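Local structure of nitrilotriacetate monooxygenase component B (Bacillus cereus ATCC 14579, 3BPK) at the interface of chains A and B. The protein probably binds FMN as a flavin reductase-like protein of the flavoredoxin family and serves as component B of nitrilotriacetate monooxygenase. Residues are numbered along the deposited sequence; one frame, centred on the assembly and turned at random. Chains: chain A/B, Nitrilotriacetate monooxygenase component B.

Contact 1: the interface of chains A and B. Residues chain A 26-27, 188, 193-197; chain B 179, 184, 195-200.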
loop_
_atom_site.group_PDB
_atom_site.type_symbol
_atom_site.label_atom_id
_atom_site.label_comp_id
_atom_site.label_asym_id
_atom_site.label_seq_id
_atom_site.Cartn_x
_atom_site.Cartn_y
_atom_site.Cartn_z
ATOM N N ILE A 26 5.927 0.983 -7.190
ATOM C CA ILE A 26 6.080 2.430 -7.061
ATOM C C ILE A 26 4.952 3.140 -7.769
ATOM O O ILE A 26 4.335 2.571 -8.671
ATOM C CB ILE A 26 7.450 2.957 -7.654
ATOM C CG1 ILE A 26 7.649 2.498 -9.099
ATOM C CG2 ILE A 26 8.635 2.513 -6.741
ATOM C CD1 ILE A 26 8.689 3.389 -9.820
ATOM N N PRO A 27 4.641 4.374 -7.342
ATOM C CA PRO A 27 5.183 5.091 -6.172
ATOM C C PRO A 27 4.459 4.569 -4.904
ATOM O O PRO A 27 3.343 4.036 -4.998
ATOM C CB PRO A 27 4.784 6.545 -6.432
ATOM C CG PRO A 27 3.464 6.427 -7.207
ATOM C CD PRO A 27 3.618 5.152 -8.066
ATOM N N LEU A 188 10.209 5.974 -3.826
ATOM C CA LEU A 188 10.617 5.057 -4.882
ATOM C C LEU A 188 11.731 4.128 -4.364
ATOM O O LEU A 188 11.714 3.746 -3.216
ATOM C CB LEU A 188 11.051 5.853 -6.129
ATOM C CG LEU A 188 10.095 6.968 -6.576
ATOM C CD1 LEU A 188 10.690 7.699 -7.768
ATOM C CD2 LEU A 188 8.656 6.495 -6.854
ATOM N N TYR A 193 12.534 9.830 -3.974
ATOM C CA TYR A 193 11.135 10.154 -3.695
ATOM C C TYR A 193 10.506 10.785 -4.908
ATOM O O TYR A 193 11.204 11.184 -5.835
ATOM C CB TYR A 193 11.057 11.111 -2.507
ATOM C CG TYR A 193 11.536 10.463 -1.248
ATOM C CD1 TYR A 193 10.628 10.057 -0.272
ATOM C CD2 TYR A 193 12.892 10.223 -1.034
ATOM C CE1 TYR A 193 11.071 9.457 0.888
ATOM C CE2 TYR A 193 13.333 9.619 0.107
ATOM C CZ TYR A 193 12.418 9.231 1.056
ATOM O OH TYR A 193 12.873 8.620 2.187
ATOM N N ALA A 194 9.185 10.883 -4.911
ATOM C CA ALA A 194 8.494 11.583 -5.971
ATOM C C ALA A 194 7.419 12.488 -5.389
ATOM O O ALA A 194 6.744 12.127 -4.430
ATOM C CB ALA A 194 7.879 10.634 -6.946
ATOM N N LYS A 195 7.298 13.677 -5.979
ATOM C CA LYS A 195 6.130 14.513 -5.795
ATOM C C LYS A 195 4.922 13.888 -6.492
ATOM O O LYS A 195 5.053 12.914 -7.271
ATOM C CB LYS A 195 6.431 15.910 -6.380
ATOM C CG LYS A 195 7.595 16.564 -5.661
ATOM C CD LYS A 195 7.887 17.969 -6.204
ATOM C CE LYS A 195 9.141 18.496 -5.541
ATOM N NZ LYS A 195 9.467 19.849 -6.135
ATOM N N LEU A 196 3.738 14.409 -6.225
ATOM C CA LEU A 196 2.546 13.945 -6.928
ATOM C C LEU A 196 2.616 14.244 -8.433
ATOM O O LEU A 196 2.889 15.375 -8.842
ATOM C CB LEU A 196 1.299 14.601 -6.303
ATOM C CG LEU A 196 -0.024 14.163 -6.930
ATOM C CD1 LEU A 196 -0.289 12.702 -6.601
ATOM C CD2 LEU A 196 -1.189 15.075 -6.482
ATOM N N GLY A 197 2.338 13.246 -9.265
ATOM C CA GLY A 197 2.420 13.468 -10.704
ATOM C C GLY A 197 1.175 14.032 -11.356
ATOM O O GLY A 197 0.143 14.261 -10.707
ATOM N N ALA B 179 12.691 3.925 -13.098
ATOM C CA ALA B 179 11.341 4.417 -12.824
ATOM C C ALA B 179 10.767 5.225 -13.992
ATOM O O ALA B 179 9.596 5.049 -14.357
ATOM C CB ALA B 179 11.342 5.247 -11.517
ATOM N N PRO B 184 5.118 4.112 -14.202
ATOM C CA PRO B 184 4.051 3.478 -13.422
ATOM C C PRO B 184 2.863 4.424 -13.288
ATOM O O PRO B 184 3.043 5.656 -13.315
ATOM C CB PRO B 184 4.719 3.259 -12.067
ATOM C CG PRO B 184 5.734 4.435 -11.958
ATOM C CD PRO B 184 6.296 4.459 -13.388
ATOM N N LYS B 195 0.270 10.039 -13.161
ATOM C CA LYS B 195 1.563 9.571 -13.682
ATOM C C LYS B 195 2.611 9.762 -12.598
ATOM O O LYS B 195 2.325 10.380 -11.566
ATOM C CB LYS B 195 1.953 10.369 -14.931
ATOM C CG LYS B 195 0.914 10.322 -15.994
ATOM C CD LYS B 195 1.371 11.127 -17.198
ATOM C CE LYS B 195 0.202 11.288 -18.138
ATOM N NZ LYS B 195 0.687 11.961 -19.369
ATOM N N LEU B 196 3.826 9.247 -12.828
ATOM C CA LEU B 196 4.888 9.344 -11.854
ATOM C C LEU B 196 5.302 10.811 -11.754
ATOM O O LEU B 196 5.529 11.476 -12.783
ATOM C CB LEU B 196 6.095 8.476 -12.269
ATOM C CG LEU B 196 7.267 8.423 -11.269
ATOM C CD1 LEU B 196 6.846 7.840 -9.899
ATOM C CD2 LEU B 196 8.416 7.645 -11.880
ATOM N N GLY B 197 5.405 11.329 -10.537
ATOM C CA GLY B 197 5.802 12.733 -10.364
ATOM C C GLY B 197 7.299 13.009 -10.410
ATOM O O GLY B 197 8.133 12.096 -10.566
ATOM N N GLU B 198 7.624 14.289 -10.259
ATOM C CA GLU B 198 9.014 14.719 -10.275
ATOM C C GLU B 198 9.772 14.104 -9.127
ATOM O O GLU B 198 9.321 14.096 -7.987
ATOM C CB GLU B 198 9.119 16.239 -10.205
ATOM C CG GLU B 198 10.535 16.703 -9.977
ATOM C CD GLU B 198 10.670 18.204 -9.886
ATOM O OE1 GLU B 198 10.080 18.829 -8.956
ATOM O OE2 GLU B 198 11.396 18.752 -10.744
ATOM N N GLN B 199 10.939 13.560 -9.433
ATOM C CA GLN B 199 11.731 12.905 -8.412
ATOM C C GLN B 199 12.602 13.888 -7.629
ATOM O O GLN B 199 12.976 14.970 -8.120
ATOM C CB GLN B 199 12.585 11.806 -9.034
ATOM C CG GLN B 199 11.751 10.698 -9.693
ATOM C CD GLN B 199 12.637 9.572 -10.178
ATOM O OE1 GLN B 199 13.544 9.132 -9.460
ATOM N NE2 GLN B 199 12.376 9.085 -11.396
ATOM N N PHE B 200 12.923 13.504 -6.402
ATOM C CA PHE B 200 13.903 14.203 -5.601
ATOM C C PHE B 200 14.568 13.222 -4.666
ATOM O O PHE B 200 14.030 12.132 -4.389
ATOM C CB PHE B 200 13.296 15.400 -4.850
ATOM C CG PHE B 200 12.238 15.035 -3.826
ATOM C CD1 PHE B 200 12.573 14.875 -2.469
ATOM C CD2 PHE B 200 10.917 14.895 -4.209
ATOM C CE1 PHE B 200 11.572 14.550 -1.495
ATOM C CE2 PHE B 200 9.928 14.570 -3.252
ATOM C CZ PHE B 200 10.257 14.406 -1.899
HETATM O O HOH W 1 5.427 16.173 -10.014
HETATM O O HOH W 2 1.967 10.244 -8.826
HETATM O O HOH W 3 4.597 10.149 -7.739
#
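Isoleucine, leucine and proline side chains form the apolar centre of this contact between the two chains of the assembly, probably a dimer. A:Leu188 and B:Leu196 meet tip to tip, CD2 of the first lying 3.8 Å from CD1 of the second; B:Leu196 gets there with CG anti to its backbone N (chi1 -176°). The other methyl of A:Leu188, CD1, rests on B:Gln199, whose extended chain crosses it at about a right angle. A:Ile26 CD1 touches both B:Ala179 CB and B:Pro184 CG, with CG1 in the crowded position between backbone N and carbonyl carbon (chi1 54°). Further out, CB of A:Tyr193 sits over one face of the B:Phe200 ring, 3.6 Å from its centroid and displaced toward the rim at CZ. The same two residues pair through their backbones: A:Tyr193 N donates to B:Phe200 O at 2.8 Å, nearly along the C=O axis, while B:Phe200 N returns a bond to A:Tyr193 O from above the carbonyl plane. A:Lys195 N continues the pairing to B:Glu198 O at 2.9 Å. At the rim the extended side chains of A:Lys195 and B:Glu198 run side by side to a salt bridge, NZ to OE1, 3.1 Å. Waters 1, 2 and 3 join the backbones around A:Gly197 and B:Gly197, whose CA atoms pack together. Strand 192-194 of chain A pairs antiparallel with strand 199-201 of chain B, near the C-terminal end of each modelled chain.

Contact 2: the interface of chains A and B. Residues chain A 14, 49, 63, 65, 146-148, 154-155; chain B 53-57, 59.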
loop_
_atom_site.group_PDB
_atom_site.type_symbol
_atom_site.label_atom_id
_atom_site.label_comp_id
_atom_site.label_asym_id
_atom_site.label_seq_id
_atom_site.Cartn_x
_atom_site.Cartn_y
_atom_site.Cartn_z
ATOM N N GLU A 14 18.566 -11.394 -0.278
ATOM C CA GLU A 14 17.529 -10.505 0.281
ATOM C C GLU A 14 17.663 -9.066 -0.257
ATOM O O GLU A 14 16.673 -8.443 -0.660
ATOM C CB GLU A 14 17.604 -10.488 1.801
ATOM C CG GLU A 14 16.617 -9.520 2.424
ATOM C CD GLU A 14 16.626 -9.579 3.931
ATOM O OE1 GLU A 14 17.240 -10.514 4.496
ATOM O OE2 GLU A 14 15.999 -8.697 4.536
ATOM N N TYR A 49 5.607 1.216 3.344
ATOM C CA TYR A 49 4.794 0.005 3.107
ATOM C C TYR A 49 3.429 0.232 3.751
ATOM O O TYR A 49 3.094 -0.394 4.756
ATOM C CB TYR A 49 5.457 -1.298 3.587
ATOM C CG TYR A 49 6.821 -1.613 3.025
ATOM C CD1 TYR A 49 7.444 -0.823 2.061
ATOM C CD2 TYR A 49 7.502 -2.739 3.489
ATOM C CE1 TYR A 49 8.719 -1.172 1.581
ATOM C CE2 TYR A 49 8.759 -3.097 3.000
ATOM C CZ TYR A 49 9.375 -2.278 2.075
ATOM O OH TYR A 49 10.625 -2.616 1.583
ATOM N N SER A 63 3.462 -1.925 7.162
ATOM C CA SER A 63 4.309 -3.088 7.416
ATOM C C SER A 63 5.674 -2.601 7.931
ATOM O O SER A 63 6.453 -2.018 7.180
ATOM C CB SER A 63 4.455 -3.992 6.178
ATOM O OG SER A 63 5.200 -5.126 6.559
ATOM N N GLN A 65 9.330 -3.278 9.280
ATOM C CA GLN A 65 10.329 -4.334 9.182
ATOM C C GLN A 65 11.024 -4.508 10.523
ATOM O O GLN A 65 11.201 -3.538 11.277
ATOM C CB GLN A 65 11.380 -3.964 8.122
ATOM C CG GLN A 65 10.777 -3.722 6.719
ATOM C CD GLN A 65 9.875 -4.828 6.219
ATOM O OE1 GLN A 65 10.328 -5.919 5.863
ATOM N NE2 GLN A 65 8.590 -4.547 6.163
ATOM N N LEU A 146 5.238 -11.491 9.831
ATOM C CA LEU A 146 5.270 -12.177 8.547
ATOM C C LEU A 146 6.688 -12.327 8.046
ATOM O O LEU A 146 7.584 -11.555 8.395
ATOM C CB LEU A 146 4.434 -11.434 7.474
ATOM C CG LEU A 146 2.929 -11.358 7.738
ATOM C CD1 LEU A 146 2.216 -10.382 6.808
ATOM C CD2 LEU A 146 2.287 -12.797 7.618
ATOM N N GLY A 147 6.864 -13.311 7.168
ATOM C CA GLY A 147 8.177 -13.545 6.525
ATOM C C GLY A 147 9.241 -14.042 7.488
ATOM O O GLY A 147 8.930 -14.431 8.634
ATOM N N GLY A 148 10.496 -14.020 7.032
ATOM C CA GLY A 148 11.630 -14.406 7.882
ATOM C C GLY A 148 11.543 -15.877 8.253
ATOM O O GLY A 148 11.149 -16.708 7.436
ATOM N N ALA A 154 10.286 -11.340 9.603
ATOM C CA ALA A 154 10.893 -10.234 8.837
ATOM C C ALA A 154 10.234 -8.904 9.124
ATOM O O ALA A 154 10.851 -7.849 8.989
ATOM C CB ALA A 154 10.828 -10.500 7.317
ATOM N N CYS A 155 8.964 -8.953 9.529
ATOM C CA CYS A 155 8.204 -7.704 9.727
ATOM C C CYS A 155 7.014 -7.959 10.610
ATOM O O CYS A 155 6.671 -9.119 10.889
ATOM C CB CYS A 155 7.704 -7.146 8.383
ATOM S SG CYS A 155 6.446 -8.196 7.604
ATOM N N VAL B 53 5.122 -6.021 1.557
ATOM C CA VAL B 53 5.040 -6.458 2.963
ATOM C C VAL B 53 6.458 -6.670 3.541
ATOM O O VAL B 53 6.777 -6.179 4.613
ATOM C CB VAL B 53 4.170 -7.735 3.109
ATOM C CG1 VAL B 53 4.301 -8.359 4.491
ATOM C CG2 VAL B 53 2.686 -7.447 2.757
ATOM N N ALA B 54 7.299 -7.380 2.800
ATOM C CA ALA B 54 8.670 -7.692 3.269
ATOM C C ALA B 54 9.523 -8.104 2.084
ATOM O O ALA B 54 9.006 -8.414 1.009
ATOM C CB ALA B 54 8.654 -8.842 4.295
ATOM N N ALA B 55 10.839 -8.126 2.280
ATOM C CA ALA B 55 11.742 -8.599 1.206
ATOM C C ALA B 55 12.283 -10.006 1.446
ATOM O O ALA B 55 12.812 -10.619 0.503
ATOM C CB ALA B 55 12.910 -7.636 1.029
ATOM N N ASN B 56 12.154 -10.511 2.678
ATOM C CA ASN B 56 12.690 -11.821 3.068
ATOM C C ASN B 56 11.583 -12.700 3.653
ATOM O O ASN B 56 11.221 -12.551 4.824
ATOM C CB ASN B 56 13.807 -11.645 4.099
ATOM C CG ASN B 56 14.220 -12.968 4.792
ATOM O OD1 ASN B 56 14.304 -14.006 4.161
ATOM N ND2 ASN B 56 14.514 -12.891 6.102
ATOM N N PRO B 57 10.967 -13.564 2.832
ATOM C CA PRO B 57 11.058 -13.665 1.374
ATOM C C PRO B 57 10.232 -12.496 0.790
ATOM O O PRO B 57 9.633 -11.755 1.569
ATOM C CB PRO B 57 10.388 -15.006 1.088
ATOM C CG PRO B 57 9.330 -15.117 2.143
ATOM C CD PRO B 57 9.962 -14.503 3.390
ATOM N N LEU B 59 7.385 -10.529 -0.105
ATOM C CA LEU B 59 5.950 -10.617 0.212
ATOM C C LEU B 59 5.276 -9.306 -0.174
ATOM O O LEU B 59 5.853 -8.225 0.016
ATOM C CB LEU B 59 5.695 -10.866 1.702
ATOM C CG LEU B 59 6.229 -12.170 2.297
ATOM C CD1 LEU B 59 5.981 -12.217 3.818
ATOM C CD2 LEU B 59 5.639 -13.400 1.615
HETATM O O HOH W 4 12.112 -7.988 4.771
#
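The backbone carbonyl oxygen of B:Val53 is the best-held polar atom here, gripped by two hydrogen bonds from chain A and approached by a weak third donor. A:Ser63 OG, anti to its own backbone N (chi1 -176°), donates from 2.7 Å in the carbonyl plane and on a lone pair. A:Gln65 NE2 adds a bond of 2.9 Å, also in the carbonyl plane, with the oxygen close to the plane of the donor amide; a bend at chi2 (-51°) brings the amide round. The thiol of A:Cys155 contributes at most a weak bond. Two donors in its plane should fix the orientation of the B:Val53 peptide at the end of strand 50-54. The A:Gln65 amide also works through water: OE1 holds water 4, which meets B:Ala55 N at 2.8 Å, so one side-chain amide meets B:Val53 O directly and B:Ala55 N through water. Further along chain B, A:Gly148 N donates at 2.7 Å, again on a lone pair, to B:Asn56 O, the carbonyl of the cis peptide bond to B:Pro57. Apolar groups pack alongside, with A:Leu146 CD1 set obliquely against B:Val53 CG1 at 3.7 Å and B:Leu59 CD1 against A:Gly147. The extended A:Glu14, at the start of helix 14-24, crosses B:Asn56 obliquely, carboxylate and amide planes 26° apart, and its carboxylate carbon CD packs 3.5 Å from the methylene CB of B:Asn56.

Contact 3: the interface of chains A and B. Residues chain A 142, 144, 146, 157, 159; chain B 142, 144, 146, 157, 159.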
loop_
_atom_site.group_PDB
_atom_site.type_symbol
_atom_site.label_atom_id
_atom_site.label_comp_id
_atom_site.label_asym_id
_atom_site.label_seq_id
_atom_site.Cartn_x
_atom_site.Cartn_y
_atom_site.Cartn_z
ATOM N N ARG A 142 -4.549 -5.422 14.622
ATOM C CA ARG A 142 -3.747 -6.633 14.477
ATOM C C ARG A 142 -2.289 -6.242 14.315
ATOM O O ARG A 142 -1.993 -5.192 13.745
ATOM C CB ARG A 142 -4.155 -7.417 13.222
ATOM C CG ARG A 142 -5.635 -7.837 13.185
ATOM C CD ARG A 142 -5.912 -8.985 14.136
ATOM N NE ARG A 142 -5.349 -10.243 13.661
ATOM C CZ ARG A 142 -5.920 -11.025 12.733
ATOM N NH1 ARG A 142 -7.086 -10.707 12.176
ATOM N NH2 ARG A 142 -5.306 -12.122 12.355
ATOM N N ILE A 144 0.670 -8.538 12.803
ATOM C CA ILE A 144 0.824 -9.883 12.256
ATOM C C ILE A 144 2.272 -10.079 11.805
ATOM O O ILE A 144 2.700 -9.447 10.846
ATOM C CB ILE A 144 -0.140 -10.089 11.058
ATOM C CG1 ILE A 144 -1.562 -9.718 11.477
ATOM C CG2 ILE A 144 -0.075 -11.557 10.530
ATOM C CD1 ILE A 144 -2.555 -9.826 10.315
ATOM N N LEU A 146 5.238 -11.491 9.831
ATOM C CA LEU A 146 5.270 -12.177 8.547
ATOM C C LEU A 146 6.688 -12.327 8.046
ATOM O O LEU A 146 7.584 -11.555 8.395
ATOM C CB LEU A 146 4.434 -11.434 7.474
ATOM C CG LEU A 146 2.929 -11.358 7.738
ATOM C CD1 LEU A 146 2.216 -10.382 6.808
ATOM C CD2 LEU A 146 2.287 -12.797 7.618
ATOM N N LEU A 157 3.084 -6.667 10.283
ATOM C CA LEU A 157 2.076 -5.949 9.544
ATOM C C LEU A 157 1.045 -5.428 10.546
ATOM O O LEU A 157 0.313 -6.216 11.182
ATOM C CB LEU A 157 1.433 -6.890 8.526
ATOM C CG LEU A 157 0.298 -6.294 7.688
ATOM C CD1 LEU A 157 0.820 -5.136 6.837
ATOM C CD2 LEU A 157 -0.280 -7.407 6.782
ATOM N N ILE A 159 -2.325 -3.535 11.371
ATOM C CA ILE A 159 -3.615 -3.109 10.841
ATOM C C ILE A 159 -4.188 -2.116 11.856
ATOM O O ILE A 159 -4.399 -2.482 13.011
ATOM C CB ILE A 159 -4.581 -4.307 10.679
ATOM C CG1 ILE A 159 -3.939 -5.405 9.822
ATOM C CG2 ILE A 159 -5.906 -3.810 10.139
ATOM C CD1 ILE A 159 -3.563 -4.950 8.392
ATOM N N ARG B 142 -1.246 -16.095 2.855
ATOM C CA ARG B 142 -2.466 -16.108 3.685
ATOM C C ARG B 142 -3.475 -15.118 3.131
ATOM O O ARG B 142 -3.110 -14.174 2.436
ATOM C CB ARG B 142 -2.170 -15.888 5.183
ATOM C CG ARG B 142 -1.717 -14.507 5.520
ATOM C CD ARG B 142 -1.569 -14.354 7.053
ATOM N NE ARG B 142 -0.419 -15.078 7.628
ATOM C CZ ARG B 142 -0.276 -15.287 8.938
ATOM N NH1 ARG B 142 -1.242 -14.900 9.773
ATOM N NH2 ARG B 142 0.795 -15.934 9.408
ATOM N N ILE B 144 -6.480 -12.765 4.754
ATOM C CA ILE B 144 -6.891 -12.293 6.071
ATOM C C ILE B 144 -8.234 -11.534 5.947
ATOM O O ILE B 144 -8.268 -10.429 5.422
ATOM C CB ILE B 144 -5.814 -11.346 6.718
ATOM C CG1 ILE B 144 -4.393 -11.954 6.599
ATOM C CG2 ILE B 144 -6.206 -11.089 8.194
ATOM C CD1 ILE B 144 -3.273 -10.933 6.820
ATOM N N LEU B 146 -10.974 -9.069 6.922
ATOM C CA LEU B 146 -10.883 -7.877 7.818
ATOM C C LEU B 146 -12.073 -6.951 7.667
ATOM O O LEU B 146 -12.745 -6.938 6.640
ATOM C CB LEU B 146 -9.590 -7.080 7.568
ATOM C CG LEU B 146 -8.245 -7.735 7.956
ATOM C CD1 LEU B 146 -7.079 -6.912 7.418
ATOM C CD2 LEU B 146 -8.121 -7.885 9.483
ATOM N N LEU B 157 -7.484 -9.386 2.925
ATOM C CA LEU B 157 -6.138 -8.889 2.642
ATOM C C LEU B 157 -5.313 -10.094 2.210
ATOM O O LEU B 157 -5.073 -11.010 3.015
ATOM C CB LEU B 157 -5.565 -8.232 3.894
ATOM C CG LEU B 157 -4.212 -7.560 3.732
ATOM C CD1 LEU B 157 -4.223 -6.478 2.704
ATOM C CD2 LEU B 157 -3.782 -6.974 5.094
ATOM N N ILE B 159 -1.994 -11.895 1.199
ATOM C CA ILE B 159 -0.539 -11.798 1.323
ATOM C C ILE B 159 0.069 -12.781 0.324
ATOM O O ILE B 159 -0.172 -13.995 0.418
ATOM C CB ILE B 159 -0.053 -12.161 2.761
ATOM C CG1 ILE B 159 -0.775 -11.298 3.830
ATOM C CG2 ILE B 159 1.458 -11.998 2.864
ATOM C CD1 ILE B 159 -0.658 -9.775 3.602
#
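Methyl groups meet end to end across the two-fold axis in a part of the interface with no polar bond across it. A:Ile144 and B:Ile144 reach toward each other, tip to tip, with A:Ile144 CD1 3.7 Å from B:Ile144 CD1. A:Leu157 CD2 and B:Leu157 CD2 repeat the encounter at 3.9 Å. A:Ile159 CD1 touches B:Leu157 CD2 at 3.9 Å, and A:Leu157 CD2 meets B:Ile159 CD1 tip to tip at 4.0 Å. Flanking these methyls, the two arginines break the symmetry. B:Arg142 starts with CG in the crowded position between backbone N and carbonyl carbon (chi1 70°); it meets A:Leu146 tip to tip, NE 3.5 Å from CD2, and slides past A:Ile144 in the opposite direction, NH1 3.6 Å from CG2. Both arginines bend at chi3, but A:Arg142 has CG anti to the carbonyl carbon (chi1 -58°) and bends again at chi2 (-74°), where B:Arg142 is extended. A:Ile144 CD1 of its own chain covers one guanidinium face of A:Arg142, toward the rim, while NH1 skirts B:Leu146 CD2 at 4.0 Å. A:Arg142 NH2 and B:Arg142 NH1 stay 5.6 Å apart, and their like charges may discourage a closer approach. Strands 134-146 and 155-168 position the first shell: both isoleucines of each chain set CG1 anti to the carbonyl carbon, and both copies of Leu157 set CG anti to the backbone N. The site provides apolar packing between these strands of the two chains, which may help hold the subunits of the probable dimer together.

Contact 2 and contact 3 adjoin, the centres of their C-alpha atoms about 12 Å apart, and share A:Leu146, which ends strand 134-146 and serves both. Strand 155-168 also links them, through A:Cys155 in contact 2 and A:Leu157 and A:Ile159 in contact 3. Contact 1 lies farther off, about 23 Å from contact 2 and 27 Å from contact 3 between centres of C-alpha atoms, and draws largely on later segments near the C-terminal end. Strand pairing, backbone capture and methyl packing thus act at neighbouring and distant parts of one two-fold interface, whose breadth is consistent with a stable dimer, although the structure alone does not prove it in solution.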